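Side-chain contacts in RNA-dependent RNA Polymerase (Bombyx mori cytoplasmic polyhedrosis virus, PDB 6TZ0), which synthesises RNA on an RNA template, transcribing the viral double-stranded genome conservatively into plus strands and probably, after core assembly, making the complementary minus strands: residues K131-K136 / I192-K197; V213-M218 / I739-R744; S448-Q453 / Q974-K979; L837-G842 / T903-L908; A1060-L1065 / F1181-I1186. One frame throughout, in Å; residues are numbered along the deposited sequence.

Interaction 1 of 5, residues K131-K136 / I192-K197; sequences KLMHVK and IIFNDK
His134, at the last turn of helix 121-134, meets Ile192 with its base and Phe194 with its ring, which makes it a compact example of one residue joining a helix end to a strand. Its CB lies 4.1 Å from Ile192 O. Farther out the imidazole turns its CD2 edge to the same oxygen, with His134 CD2 3.0 Å from Ile192 O and the oxygen near the imidazole plane. Toward the tip Phe194 becomes the main partner, CD2 touching both: His134 NE2 is 3.3 Å from Phe194 CD2, and His134 CE1 passes 3.9 Å from Phe194 CE2. The rings form an offset edge-to-face pair, with the edge of Phe194 directed at the imidazole face and the planes at 85°. A chi1 of -74° sets CG beside the backbone N, and a hydrogen bond between ND1 and Asp130 O in the same helix would limit rotation of the ring. The backbone adds a bond from Ile192 N to His134 O, 2.9 Å long and fairly straight at 161°. Met133 CG reaches Phe194 CE2 at 4.4 Å, an apolar supplement. The contact thus docks the end of helix 121-134 on strand 191-194, the second strand of a hairpin with strand 183-186; that hairpin carries the ATP-binding residues Tyr184 and, just past the strand, Asn195.

Interaction 2 of 5, residues V213-M218 / I739-R744; sequences VGTAIM and ISLWTR
Helix 206-218 is tied to the loop between strand 732-733 and helix 754-766 by a buried hydrogen bond between Thr215 and Trp742. The indole NE1 of Trp742 donates to Thr215 OG1 at 2.9 Å, with an N-H...O angle of 166°. The hydroxyl oxygen lies only 9° out of the indole plane, so the ring meets the threonine with its edge. A chi1 of -58° sets OG1 beside the backbone N, where the hydroxyl also bonds Cys211 O one turn back. Two bonds therefore grip this oxygen. The methyl branch turns to the apolar neighbour: Thr215 CG2 packs 4.0 Å from Leu741 CD1. Leu741 also backs the tryptophan, its CB lying 3.8 Å above the Trp742 ring plane toward the rim. Helix 145-160 touches the indole through Glu148 and Val152, and the side chain of Trp742 is about 8 Å from that of Arg147, an ATP-binding residue. The return of a threonine hydroxyl to the carbonyl one turn back is a familiar feature of helices; here the same oxygen also accepts the indole N-H.

Interaction 3 of 5, residues S448-Q453 / Q974-K979; sequences SRIVMQ and QEKIQK
In Val451, which meets Ile977, a chi1 of 172° sends CG1 opposite the backbone N and leaves CG2 facing helix 973-979. In Ile450, CG1 is likewise anti to the backbone N (chi1 -164°), which leaves CG2 between N and the carbonyl carbon, facing Lys976. The valine methyl settles over the root of the isoleucine: Val451 CG2 is 3.8 Å from Ile977 CA and 4.0 Å from Ile977 CG2, with Ile977 CG1 about equally near. It therefore rests in the fork of the branched chain, and the two side chains run at a slant to one another. One position earlier on each helix, Ile450 and Lys976 cross at nearly a right angle. Here the lysine contributes carbon, not charge: Ile450 CG2 lies 3.8 Å from Lys976 CD, before the chain bends at its last two torsions. Beside this patch Ser448 caps helix 449-455 through a weak bond from Val451 N to Ser448 OG, and Ser980 bonds both Ser448 OG and Lys976 O, linking the cap to the end of the second helix. The contact joins the central polymerase region to the C-terminal region, away from the nucleotide and metal sites. Between the two segments it rests on van der Waals packing of methyl groups and a lysine stem, with no hydrogen bond or salt bridge across it.

Interaction 4 of 5, residues L837-G842 / T903-L908; sequences LFMPRG and TGALLL
Met839 and Leu906 lie across each other at about a right angle, a simple case of a flexible thioether laid against a branched side chain. Met839 has CG beside its backbone N and bends at both later torsions, chi2 being -69°, which curls the chain and presents the sulfur to the helix. Met839 SD approaches Leu906 CD2 at 3.7 Å and the branching carbon Leu906 CG at 4.0 Å. The leucine thus offers one methyl and its branch point to the flank of the methionine. Closer to the methionine backbone, Met839 CG stands 4.3 Å from Ala905 CB, whose short side chain points toward the loop. Two successive residues of the helix therefore receive one methionine, and no hydrogen bond joins the segments. The loop owes its shape here to a type II turn beginning at Met839, closed by a bond of 3.1 Å from Gly842 N to Met839 O. Leu875 of helix 873-878 touches both Met839 and Leu906, while Phe902, at the start of helix 902-911, also touches Met839. Leu837 and Phe838 pack on Phe782 of helix 774-786, so the loop contacts both that helix and helix 902-911.

Interaction 5 of 5, residues A1060-L1065 / F1181-I1186; sequences ALLGGL and FSYLHI
Leu1062 divides its two methyls between Ile1186 and Tyr1183, and the two halves differ in closeness. The tighter half is methyl to methyl, with Leu1062 CD2 3.7 Å from Ile1186 CG2. On the looser half Leu1062 CD1 lies 4.1 Å from Tyr1183 CD1, at the edge of the phenol and near its plane, so the ring face is not what this methyl meets. The tyrosine has CG opposite its backbone N (chi1 177°), which swings the ring out from helix 1174-1188 toward the end of helix 1054-1062. All three side chains are buried; the partly exposed Gly1064 lies beyond, in the loop after the helix. That helix stops after Leu1062, where Gly1063 leaves helical geometry with a phi of 93°. The phenol oxygen is engaged apart from this patch, through a hydrogen bond between Tyr1183 OH and Ser1152 O. Val1162 of strand 1162-1163 and Leu1198 of strand 1196-1202 touch Ile1186 as well. Between the two segments the cohesion is wholly apolar, and the one polar group among the three side chains has its partner outside, so the phenol oxygen is satisfied by Ser1152 while the tyrosine edge serves as an apolar surface.

Read from the N terminus, interaction 1 closes a loop of 55 residues inside the N-terminal region, before helix 206-218 opens interaction 2. Interaction 2 then spans 520 residues, joining helix 206-218 of the N-terminal region to the loop ahead of helix 754-766. Interaction 3 starts within that span and ends beyond it, so the two cross, and it ties the central region to the C-terminal one. Interaction 4 is nested inside the loop of interaction 3, and interaction 5 follows separately, closing 115 residues of the C-terminal region. None touch: interactions 1 and 2 come nearest, about 8 Å between closest atoms, whereas interactions 1 and 5 flank the chain centre on opposite sides.

Interaction 1 of 5, residues K131-K136 / I192-K197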
# COMPACT_ATOMS: atom_id res chain seq x y z
N LYS A 131 12.32 19.54 16.13
CA LYS A 131 11.67 19.22 14.85
C LYS A 131 10.20 18.86 15.04
O LYS A 131 9.37 19.18 14.18
CB LYS A 131 12.43 18.07 14.18
CG LYS A 131 11.94 17.73 12.79
CD LYS A 131 12.76 16.62 12.16
CE LYS A 131 12.23 16.29 10.77
NZ LYS A 131 13.02 15.23 10.09
N LEU A 132 9.87 18.23 16.16
CA LEU A 132 8.48 17.89 16.46
C LEU A 132 7.65 19.14 16.68
O LEU A 132 6.55 19.27 16.15
CB LEU A 132 8.44 16.99 17.70
CG LEU A 132 7.28 16.03 17.99
CD1 LEU A 132 7.72 15.00 18.99
CD2 LEU A 132 6.07 16.70 18.50
N MET A 133 8.17 20.08 17.47
CA MET A 133 7.40 21.26 17.82
C MET A 133 7.37 22.30 16.70
O MET A 133 6.40 23.05 16.58
CB MET A 133 7.95 21.84 19.13
CG MET A 133 7.25 23.10 19.65
SD MET A 133 7.68 23.54 21.33
CE MET A 133 9.40 23.96 21.19
N HIS A 134 8.37 22.31 15.83
CA HIS A 134 8.50 23.37 14.84
C HIS A 134 8.21 22.96 13.40
O HIS A 134 7.84 23.82 12.61
CB HIS A 134 9.91 23.96 14.91
CG HIS A 134 10.14 24.83 16.10
ND1 HIS A 134 10.41 24.31 17.35
CD2 HIS A 134 10.17 26.17 16.23
CE1 HIS A 134 10.57 25.31 18.21
NE2 HIS A 134 10.44 26.44 17.55
N VAL A 135 8.38 21.69 13.03
CA VAL A 135 8.25 21.27 11.64
C VAL A 135 6.99 20.44 11.41
O VAL A 135 6.26 20.68 10.45
CB VAL A 135 9.51 20.49 11.19
CG1 VAL A 135 9.37 19.99 9.77
CG2 VAL A 135 10.74 21.36 11.31
N LYS A 136 6.69 19.50 12.31
CA LYS A 136 5.54 18.61 12.14
C LYS A 136 4.20 19.31 12.28
O LYS A 136 3.18 18.71 11.91
CB LYS A 136 5.61 17.46 13.14
CG LYS A 136 6.77 16.51 12.95
CD LYS A 136 6.60 15.69 11.69
CE LYS A 136 7.65 14.61 11.60
NZ LYS A 136 9.00 15.19 11.40
N ILE A 192 7.98 26.55 11.66
CA ILE A 192 7.19 27.59 12.29
C ILE A 192 8.11 28.36 13.23
O ILE A 192 8.57 27.82 14.23
CB ILE A 192 6.00 27.00 13.06
CG1 ILE A 192 5.07 26.25 12.12
CG2 ILE A 192 5.26 28.09 13.80
CD1 ILE A 192 4.06 25.40 12.84
N ILE A 193 8.36 29.62 12.91
CA ILE A 193 9.17 30.47 13.78
C ILE A 193 8.26 31.14 14.79
O ILE A 193 7.26 31.77 14.43
CB ILE A 193 9.95 31.52 12.96
CG1 ILE A 193 10.99 30.85 12.05
CG2 ILE A 193 10.63 32.52 13.87
CD1 ILE A 193 10.55 30.65 10.62
N PHE A 194 8.58 30.98 16.07
CA PHE A 194 7.85 31.63 17.15
C PHE A 194 8.39 33.04 17.38
O PHE A 194 9.61 33.24 17.41
CB PHE A 194 7.96 30.82 18.44
CG PHE A 194 7.21 29.53 18.41
CD1 PHE A 194 5.88 29.47 18.79
CD2 PHE A 194 7.83 28.37 17.97
CE1 PHE A 194 5.19 28.28 18.75
CE2 PHE A 194 7.14 27.18 17.93
CZ PHE A 194 5.82 27.13 18.32
N ASN A 195 7.49 34.00 17.54
CA ASN A 195 7.87 35.33 17.98
C ASN A 195 7.73 35.50 19.49
O ASN A 195 8.62 36.04 20.14
CB ASN A 195 7.04 36.40 17.27
CG ASN A 195 7.43 36.57 15.83
OD1 ASN A 195 8.61 36.55 15.49
ND2 ASN A 195 6.44 36.76 14.97
N ASP A 196 6.62 35.03 20.05
CA ASP A 196 6.39 35.05 21.49
C ASP A 196 6.76 33.69 22.06
O ASP A 196 6.10 32.69 21.77
CB ASP A 196 4.93 35.38 21.79
CG ASP A 196 4.57 36.81 21.44
OD1 ASP A 196 5.43 37.70 21.60
OD2 ASP A 196 3.44 37.04 20.98
N LYS A 197 7.81 33.65 22.87
CA LYS A 197 8.24 32.39 23.47
C LYS A 197 7.37 31.99 24.65
O LYS A 197 7.49 30.85 25.13
CB LYS A 197 9.69 32.49 23.93
CG LYS A 197 10.68 32.81 22.83
CD LYS A 197 10.77 31.70 21.82
CE LYS A 197 11.93 31.93 20.85
NZ LYS A 197 11.69 33.09 19.96

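Interaction 2 of 5, residues V213-M218 / I739-R744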
# COMPACT_ATOMS: atom_id res chain seq x y z
N VAL A 213 -13.78 24.39 13.02
CA VAL A 213 -15.02 24.73 13.71
C VAL A 213 -15.81 25.76 12.92
O VAL A 213 -17.04 25.68 12.81
CB VAL A 213 -14.72 25.18 15.15
CG1 VAL A 213 -15.95 25.71 15.84
CG2 VAL A 213 -14.19 24.01 15.94
N GLY A 214 -15.12 26.70 12.27
CA GLY A 214 -15.80 27.63 11.39
C GLY A 214 -16.35 26.98 10.14
O GLY A 214 -17.40 27.39 9.63
N THR A 215 -15.66 25.96 9.63
CA THR A 215 -16.19 25.18 8.51
C THR A 215 -17.44 24.42 8.91
O THR A 215 -18.39 24.31 8.13
CB THR A 215 -15.10 24.24 8.00
OG1 THR A 215 -13.96 25.00 7.61
CG2 THR A 215 -15.57 23.45 6.79
N ALA A 216 -17.47 23.90 10.14
CA ALA A 216 -18.65 23.20 10.63
C ALA A 216 -19.83 24.15 10.85
O ALA A 216 -20.98 23.74 10.67
CB ALA A 216 -18.32 22.47 11.93
N ILE A 217 -19.56 25.39 11.26
CA ILE A 217 -20.64 26.37 11.37
C ILE A 217 -21.16 26.75 9.98
O ILE A 217 -22.38 26.84 9.77
CB ILE A 217 -20.18 27.61 12.14
CG1 ILE A 217 -19.82 27.25 13.57
CG2 ILE A 217 -21.26 28.66 12.20
CD1 ILE A 217 -19.11 28.37 14.26
N MET A 218 -20.25 26.95 9.02
CA MET A 218 -20.65 27.24 7.64
C MET A 218 -21.42 26.08 7.01
O MET A 218 -22.24 26.30 6.11
CB MET A 218 -19.41 27.55 6.80
CG MET A 218 -18.80 28.93 7.02
SD MET A 218 -19.72 30.24 6.18
CE MET A 218 -20.66 30.90 7.53
N ILE A 739 -13.04 15.14 5.80
CA ILE A 739 -12.48 15.89 4.69
C ILE A 739 -11.95 17.20 5.25
O ILE A 739 -12.70 17.97 5.85
CB ILE A 739 -13.52 16.14 3.60
CG1 ILE A 739 -13.98 14.81 3.03
CG2 ILE A 739 -12.96 17.04 2.52
CD1 ILE A 739 -15.23 14.92 2.24
N SER A 740 -10.66 17.46 5.04
CA SER A 740 -10.01 18.64 5.58
C SER A 740 -9.74 19.61 4.45
O SER A 740 -8.93 19.33 3.56
CB SER A 740 -8.71 18.27 6.29
OG SER A 740 -8.13 19.41 6.88
N LEU A 741 -10.42 20.75 4.48
CA LEU A 741 -10.18 21.80 3.51
C LEU A 741 -8.92 22.59 3.79
O LEU A 741 -8.58 23.48 3.00
CB LEU A 741 -11.38 22.75 3.47
CG LEU A 741 -12.73 22.22 3.02
CD1 LEU A 741 -13.79 23.29 3.18
CD2 LEU A 741 -12.67 21.75 1.58
N TRP A 742 -8.21 22.32 4.89
CA TRP A 742 -7.19 23.24 5.37
C TRP A 742 -5.84 22.60 5.65
O TRP A 742 -4.84 23.33 5.65
CB TRP A 742 -7.69 23.94 6.65
CG TRP A 742 -9.04 24.57 6.45
CD1 TRP A 742 -10.23 24.14 6.98
CD2 TRP A 742 -9.36 25.68 5.61
NE1 TRP A 742 -11.26 24.94 6.55
CE2 TRP A 742 -10.75 25.89 5.71
CE3 TRP A 742 -8.61 26.52 4.80
CZ2 TRP A 742 -11.39 26.91 5.02
CZ3 TRP A 742 -9.24 27.53 4.12
CH2 TRP A 742 -10.62 27.72 4.24
N THR A 743 -5.76 21.30 5.90
CA THR A 743 -4.50 20.64 6.20
C THR A 743 -4.14 19.64 5.11
O THR A 743 -4.96 19.31 4.25
CB THR A 743 -4.55 19.95 7.57
OG1 THR A 743 -5.54 18.92 7.54
CG2 THR A 743 -4.92 20.94 8.65
N ARG A 744 -2.90 19.15 5.15
CA ARG A 744 -2.41 18.18 4.18
C ARG A 744 -1.65 17.06 4.87
O ARG A 744 -1.40 17.09 6.08
CB ARG A 744 -1.48 18.80 3.13
CG ARG A 744 -2.16 19.70 2.17
CD ARG A 744 -1.17 20.24 1.16
NE ARG A 744 -0.67 19.18 0.29
CZ ARG A 744 -1.27 18.80 -0.82
NH1 ARG A 744 -2.39 19.38 -1.21
NH2 ARG A 744 -0.74 17.83 -1.56

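Interaction 3 of 5, residues S448-Q453 / Q974-K979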
# COMPACT_ATOMS: atom_id res chain seq x y z
N SER A 448 11.93 4.90 -9.03
CA SER A 448 10.86 4.15 -9.67
C SER A 448 11.25 2.68 -9.77
O SER A 448 12.42 2.34 -9.95
CB SER A 448 10.58 4.69 -11.06
OG SER A 448 11.66 4.43 -11.92
N ARG A 449 10.25 1.81 -9.65
CA ARG A 449 10.51 0.38 -9.73
C ARG A 449 10.80 -0.06 -11.15
O ARG A 449 11.48 -1.07 -11.35
CB ARG A 449 9.32 -0.39 -9.16
CG ARG A 449 9.17 -0.22 -7.68
CD ARG A 449 8.08 -1.11 -7.13
NE ARG A 449 7.96 -0.95 -5.69
CZ ARG A 449 8.67 -1.62 -4.80
NH1 ARG A 449 9.57 -2.51 -5.20
NH2 ARG A 449 8.50 -1.41 -3.51
N ILE A 450 10.33 0.69 -12.15
CA ILE A 450 10.52 0.23 -13.52
C ILE A 450 11.92 0.56 -14.03
O ILE A 450 12.49 -0.21 -14.81
CB ILE A 450 9.39 0.79 -14.41
CG1 ILE A 450 9.33 0.04 -15.73
CG2 ILE A 450 9.50 2.29 -14.62
CD1 ILE A 450 8.92 -1.41 -15.58
N VAL A 451 12.55 1.64 -13.56
CA VAL A 451 13.94 1.90 -13.91
C VAL A 451 14.86 0.95 -13.16
O VAL A 451 15.85 0.45 -13.71
CB VAL A 451 14.28 3.38 -13.66
CG1 VAL A 451 15.76 3.66 -13.82
CG2 VAL A 451 13.53 4.24 -14.64
N MET A 452 14.51 0.64 -11.91
CA MET A 452 15.22 -0.38 -11.13
C MET A 452 15.13 -1.75 -11.80
O MET A 452 16.10 -2.51 -11.79
CB MET A 452 14.63 -0.42 -9.72
CG MET A 452 15.10 -1.51 -8.78
SD MET A 452 16.78 -1.51 -8.17
CE MET A 452 16.88 -3.18 -7.54
N GLN A 453 13.99 -2.07 -12.41
CA GLN A 453 13.86 -3.33 -13.12
C GLN A 453 14.60 -3.31 -14.45
O GLN A 453 15.14 -4.33 -14.89
CB GLN A 453 12.38 -3.66 -13.30
CG GLN A 453 12.09 -4.97 -13.99
CD GLN A 453 12.59 -6.16 -13.21
OE1 GLN A 453 12.42 -6.25 -12.00
NE2 GLN A 453 13.24 -7.08 -13.91
N GLN A 974 10.41 3.89 -23.02
CA GLN A 974 11.52 4.82 -23.14
C GLN A 974 11.21 6.14 -22.46
O GLN A 974 12.05 6.71 -21.76
CB GLN A 974 11.87 5.09 -24.60
CG GLN A 974 12.39 3.91 -25.38
CD GLN A 974 12.80 4.27 -26.79
OE1 GLN A 974 12.69 5.43 -27.20
NE2 GLN A 974 13.25 3.28 -27.54
N GLU A 975 9.99 6.66 -22.67
CA GLU A 975 9.61 7.93 -22.07
C GLU A 975 9.49 7.82 -20.56
O GLU A 975 9.87 8.75 -19.84
CB GLU A 975 8.30 8.44 -22.66
CG GLU A 975 8.38 8.96 -24.08
CD GLU A 975 7.07 9.54 -24.54
OE1 GLU A 975 6.06 9.37 -23.82
OE2 GLU A 975 7.03 10.18 -25.61
N LYS A 976 8.97 6.70 -20.06
CA LYS A 976 8.83 6.52 -18.61
C LYS A 976 10.19 6.43 -17.93
O LYS A 976 10.41 7.06 -16.88
CB LYS A 976 7.99 5.27 -18.34
CG LYS A 976 7.51 5.12 -16.92
CD LYS A 976 6.75 3.81 -16.76
CE LYS A 976 5.42 3.83 -17.49
NZ LYS A 976 4.43 4.74 -16.85
N ILE A 977 11.11 5.69 -18.53
CA ILE A 977 12.48 5.61 -18.02
C ILE A 977 13.17 6.97 -18.12
O ILE A 977 13.90 7.38 -17.22
CB ILE A 977 13.26 4.50 -18.75
CG1 ILE A 977 12.68 3.14 -18.37
CG2 ILE A 977 14.74 4.51 -18.42
CD1 ILE A 977 13.24 2.00 -19.16
N GLN A 978 12.90 7.72 -19.20
CA GLN A 978 13.51 9.03 -19.37
C GLN A 978 12.99 10.03 -18.35
O GLN A 978 13.74 10.91 -17.91
CB GLN A 978 13.28 9.54 -20.79
CG GLN A 978 14.14 10.72 -21.20
CD GLN A 978 13.52 12.07 -20.88
OE1 GLN A 978 12.30 12.21 -20.85
NE2 GLN A 978 14.37 13.06 -20.62
N LYS A 979 11.72 9.93 -17.96
CA LYS A 979 11.20 10.81 -16.92
C LYS A 979 11.80 10.48 -15.56
O LYS A 979 12.30 11.37 -14.86
CB LYS A 979 9.68 10.74 -16.84
CG LYS A 979 8.95 11.23 -18.07
CD LYS A 979 9.20 12.70 -18.35
CE LYS A 979 8.39 13.15 -19.55
NZ LYS A 979 8.88 12.51 -20.80

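Interaction 4 of 5, residues L837-G842 / T903-L908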
# COMPACT_ATOMS: atom_id res chain seq x y z
N LEU A 837 -11.94 33.30 -10.90
CA LEU A 837 -12.51 32.16 -10.20
C LEU A 837 -13.61 31.46 -10.99
O LEU A 837 -13.91 30.31 -10.70
CB LEU A 837 -13.09 32.61 -8.85
CG LEU A 837 -12.11 33.03 -7.76
CD1 LEU A 837 -12.86 33.62 -6.58
CD2 LEU A 837 -11.30 31.84 -7.33
N PHE A 838 -14.20 32.12 -11.98
CA PHE A 838 -15.41 31.60 -12.60
C PHE A 838 -15.22 31.27 -14.07
O PHE A 838 -16.19 31.26 -14.83
CB PHE A 838 -16.54 32.60 -12.41
CG PHE A 838 -16.65 33.12 -11.01
CD1 PHE A 838 -17.13 32.32 -10.00
CD2 PHE A 838 -16.29 34.42 -10.72
CE1 PHE A 838 -17.23 32.80 -8.71
CE2 PHE A 838 -16.39 34.91 -9.43
CZ PHE A 838 -16.87 34.10 -8.43
N MET A 839 -13.99 31.00 -14.49
CA MET A 839 -13.68 30.95 -15.91
C MET A 839 -13.31 29.56 -16.38
O MET A 839 -12.91 28.70 -15.59
CB MET A 839 -12.54 31.93 -16.22
CG MET A 839 -13.00 33.38 -16.29
SD MET A 839 -14.05 33.71 -17.73
CE MET A 839 -15.70 33.73 -17.04
N PRO A 840 -13.49 29.28 -17.68
CA PRO A 840 -12.93 28.05 -18.25
C PRO A 840 -11.42 28.07 -18.17
O PRO A 840 -10.78 29.05 -18.55
CB PRO A 840 -13.42 28.08 -19.70
CG PRO A 840 -14.60 28.93 -19.68
CD PRO A 840 -14.35 29.98 -18.64
N ARG A 841 -10.86 26.99 -17.62
CA ARG A 841 -9.45 26.80 -17.28
C ARG A 841 -8.95 27.80 -16.24
O ARG A 841 -7.74 27.93 -16.05
CB ARG A 841 -8.55 26.82 -18.52
CG ARG A 841 -8.81 25.69 -19.48
CD ARG A 841 -7.99 25.84 -20.74
NE ARG A 841 -6.56 25.74 -20.47
CZ ARG A 841 -5.88 24.60 -20.44
NH1 ARG A 841 -4.58 24.60 -20.19
NH2 ARG A 841 -6.51 23.45 -20.65
N GLY A 842 -9.85 28.50 -15.56
CA GLY A 842 -9.48 29.38 -14.48
C GLY A 842 -9.78 28.73 -13.15
O GLY A 842 -9.15 27.74 -12.79
N THR A 903 -12.20 40.33 -18.75
CA THR A 903 -11.24 40.39 -19.84
C THR A 903 -9.80 40.32 -19.34
O THR A 903 -8.93 39.79 -20.04
CB THR A 903 -11.48 41.64 -20.69
OG1 THR A 903 -10.52 41.71 -21.75
CG2 THR A 903 -11.41 42.89 -19.85
N GLY A 904 -9.54 40.80 -18.12
CA GLY A 904 -8.22 40.60 -17.54
C GLY A 904 -7.96 39.15 -17.19
O GLY A 904 -6.85 38.65 -17.38
N ALA A 905 -8.99 38.45 -16.72
CA ALA A 905 -8.85 37.03 -16.42
C ALA A 905 -8.64 36.21 -17.70
O ALA A 905 -7.83 35.28 -17.72
CB ALA A 905 -10.09 36.53 -15.68
N LEU A 906 -9.35 36.57 -18.77
CA LEU A 906 -9.18 35.85 -20.02
C LEU A 906 -7.86 36.18 -20.70
O LEU A 906 -7.24 35.30 -21.30
CB LEU A 906 -10.36 36.14 -20.95
CG LEU A 906 -11.64 35.51 -20.40
CD1 LEU A 906 -12.86 35.93 -21.20
CD2 LEU A 906 -11.52 33.99 -20.40
N LEU A 907 -7.39 37.42 -20.57
CA LEU A 907 -6.06 37.79 -21.03
C LEU A 907 -4.97 37.06 -20.24
O LEU A 907 -3.96 36.64 -20.81
CB LEU A 907 -5.90 39.31 -20.92
CG LEU A 907 -4.70 40.11 -21.41
CD1 LEU A 907 -5.20 41.42 -21.95
CD2 LEU A 907 -3.79 40.39 -20.24
N LEU A 908 -5.19 36.88 -18.94
CA LEU A 908 -4.24 36.16 -18.10
C LEU A 908 -4.18 34.68 -18.47
O LEU A 908 -3.09 34.11 -18.57
CB LEU A 908 -4.62 36.35 -16.63
CG LEU A 908 -3.82 35.72 -15.49
CD1 LEU A 908 -3.77 36.69 -14.34
CD2 LEU A 908 -4.51 34.46 -15.03

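Interaction 5 of 5, residues A1060-L1065 / F1181-I1186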
# COMPACT_ATOMS: atom_id res chain seq x y z
N ALA A 1060 -36.62 14.86 -6.46
CA ALA A 1060 -38.03 14.79 -6.77
C ALA A 1060 -38.34 15.20 -8.20
O ALA A 1060 -39.43 14.89 -8.70
CB ALA A 1060 -38.82 15.68 -5.81
N LEU A 1061 -37.45 15.94 -8.86
CA LEU A 1061 -37.67 16.31 -10.25
C LEU A 1061 -36.98 15.38 -11.24
O LEU A 1061 -37.62 14.91 -12.18
CB LEU A 1061 -37.20 17.74 -10.52
CG LEU A 1061 -37.99 18.92 -9.96
CD1 LEU A 1061 -37.25 20.18 -10.32
CD2 LEU A 1061 -39.38 18.94 -10.51
N LEU A 1062 -35.69 15.10 -11.04
CA LEU A 1062 -34.93 14.35 -12.03
C LEU A 1062 -34.93 12.86 -11.77
O LEU A 1062 -34.75 12.07 -12.71
CB LEU A 1062 -33.47 14.82 -12.08
CG LEU A 1062 -33.08 16.07 -12.87
CD1 LEU A 1062 -33.59 16.01 -14.29
CD2 LEU A 1062 -33.50 17.35 -12.19
N GLY A 1063 -35.10 12.44 -10.52
CA GLY A 1063 -35.12 11.04 -10.17
C GLY A 1063 -33.75 10.54 -9.77
O GLY A 1063 -32.78 11.29 -9.63
N GLY A 1064 -33.68 9.23 -9.58
CA GLY A 1064 -32.47 8.59 -9.13
C GLY A 1064 -31.61 8.06 -10.25
O GLY A 1064 -31.93 8.18 -11.43
N LEU A 1065 -30.50 7.45 -9.86
CA LEU A 1065 -29.51 6.96 -10.81
C LEU A 1065 -29.75 5.49 -11.11
O LEU A 1065 -30.16 4.72 -10.24
CB LEU A 1065 -28.10 7.19 -10.25
CG LEU A 1065 -27.44 6.34 -9.16
CD1 LEU A 1065 -26.02 6.80 -8.99
CD2 LEU A 1065 -28.15 6.36 -7.81
N PHE A 1181 -28.90 20.51 -22.78
CA PHE A 1181 -29.23 21.90 -22.47
C PHE A 1181 -30.19 22.01 -21.29
O PHE A 1181 -29.90 22.70 -20.30
CB PHE A 1181 -29.87 22.59 -23.68
CG PHE A 1181 -28.92 22.92 -24.78
CD1 PHE A 1181 -27.55 22.77 -24.63
CD2 PHE A 1181 -29.41 23.44 -25.96
CE1 PHE A 1181 -26.70 23.10 -25.66
CE2 PHE A 1181 -28.56 23.78 -26.98
CZ PHE A 1181 -27.20 23.62 -26.83
N SER A 1182 -31.30 21.28 -21.37
CA SER A 1182 -32.30 21.31 -20.31
C SER A 1182 -31.77 20.73 -19.01
O SER A 1182 -32.03 21.28 -17.93
CB SER A 1182 -33.54 20.56 -20.78
OG SER A 1182 -33.23 19.20 -21.01
N TYR A 1183 -30.99 19.65 -19.08
CA TYR A 1183 -30.49 18.98 -17.89
C TYR A 1183 -29.50 19.85 -17.12
O TYR A 1183 -29.61 20.00 -15.89
CB TYR A 1183 -29.84 17.66 -18.30
CG TYR A 1183 -29.20 16.87 -17.19
CD1 TYR A 1183 -29.97 16.22 -16.24
CD2 TYR A 1183 -27.82 16.72 -17.12
CE1 TYR A 1183 -29.39 15.48 -15.25
CE2 TYR A 1183 -27.24 15.99 -16.13
CZ TYR A 1183 -28.03 15.37 -15.20
OH TYR A 1183 -27.45 14.63 -14.20
N LEU A 1184 -28.54 20.43 -17.83
CA LEU A 1184 -27.56 21.30 -17.19
C LEU A 1184 -28.18 22.59 -16.68
O LEU A 1184 -27.76 23.10 -15.64
CB LEU A 1184 -26.41 21.59 -18.15
CG LEU A 1184 -25.19 20.66 -18.19
CD1 LEU A 1184 -25.52 19.26 -18.62
CD2 LEU A 1184 -24.23 21.25 -19.16
N HIS A 1185 -29.20 23.12 -17.37
CA HIS A 1185 -29.87 24.30 -16.84
C HIS A 1185 -30.67 23.99 -15.59
O HIS A 1185 -30.74 24.82 -14.67
CB HIS A 1185 -30.78 24.92 -17.90
CG HIS A 1185 -31.48 26.16 -17.43
ND1 HIS A 1185 -32.72 26.12 -16.83
CD2 HIS A 1185 -31.11 27.46 -17.44
CE1 HIS A 1185 -33.09 27.35 -16.51
NE2 HIS A 1185 -32.13 28.18 -16.87
N ILE A 1186 -31.30 22.82 -15.53
CA ILE A 1186 -32.11 22.50 -14.36
C ILE A 1186 -31.22 22.20 -13.16
O ILE A 1186 -31.51 22.65 -12.04
CB ILE A 1186 -33.08 21.36 -14.69
CG1 ILE A 1186 -34.16 21.89 -15.62
CG2 ILE A 1186 -33.75 20.82 -13.44
CD1 ILE A 1186 -34.96 20.82 -16.30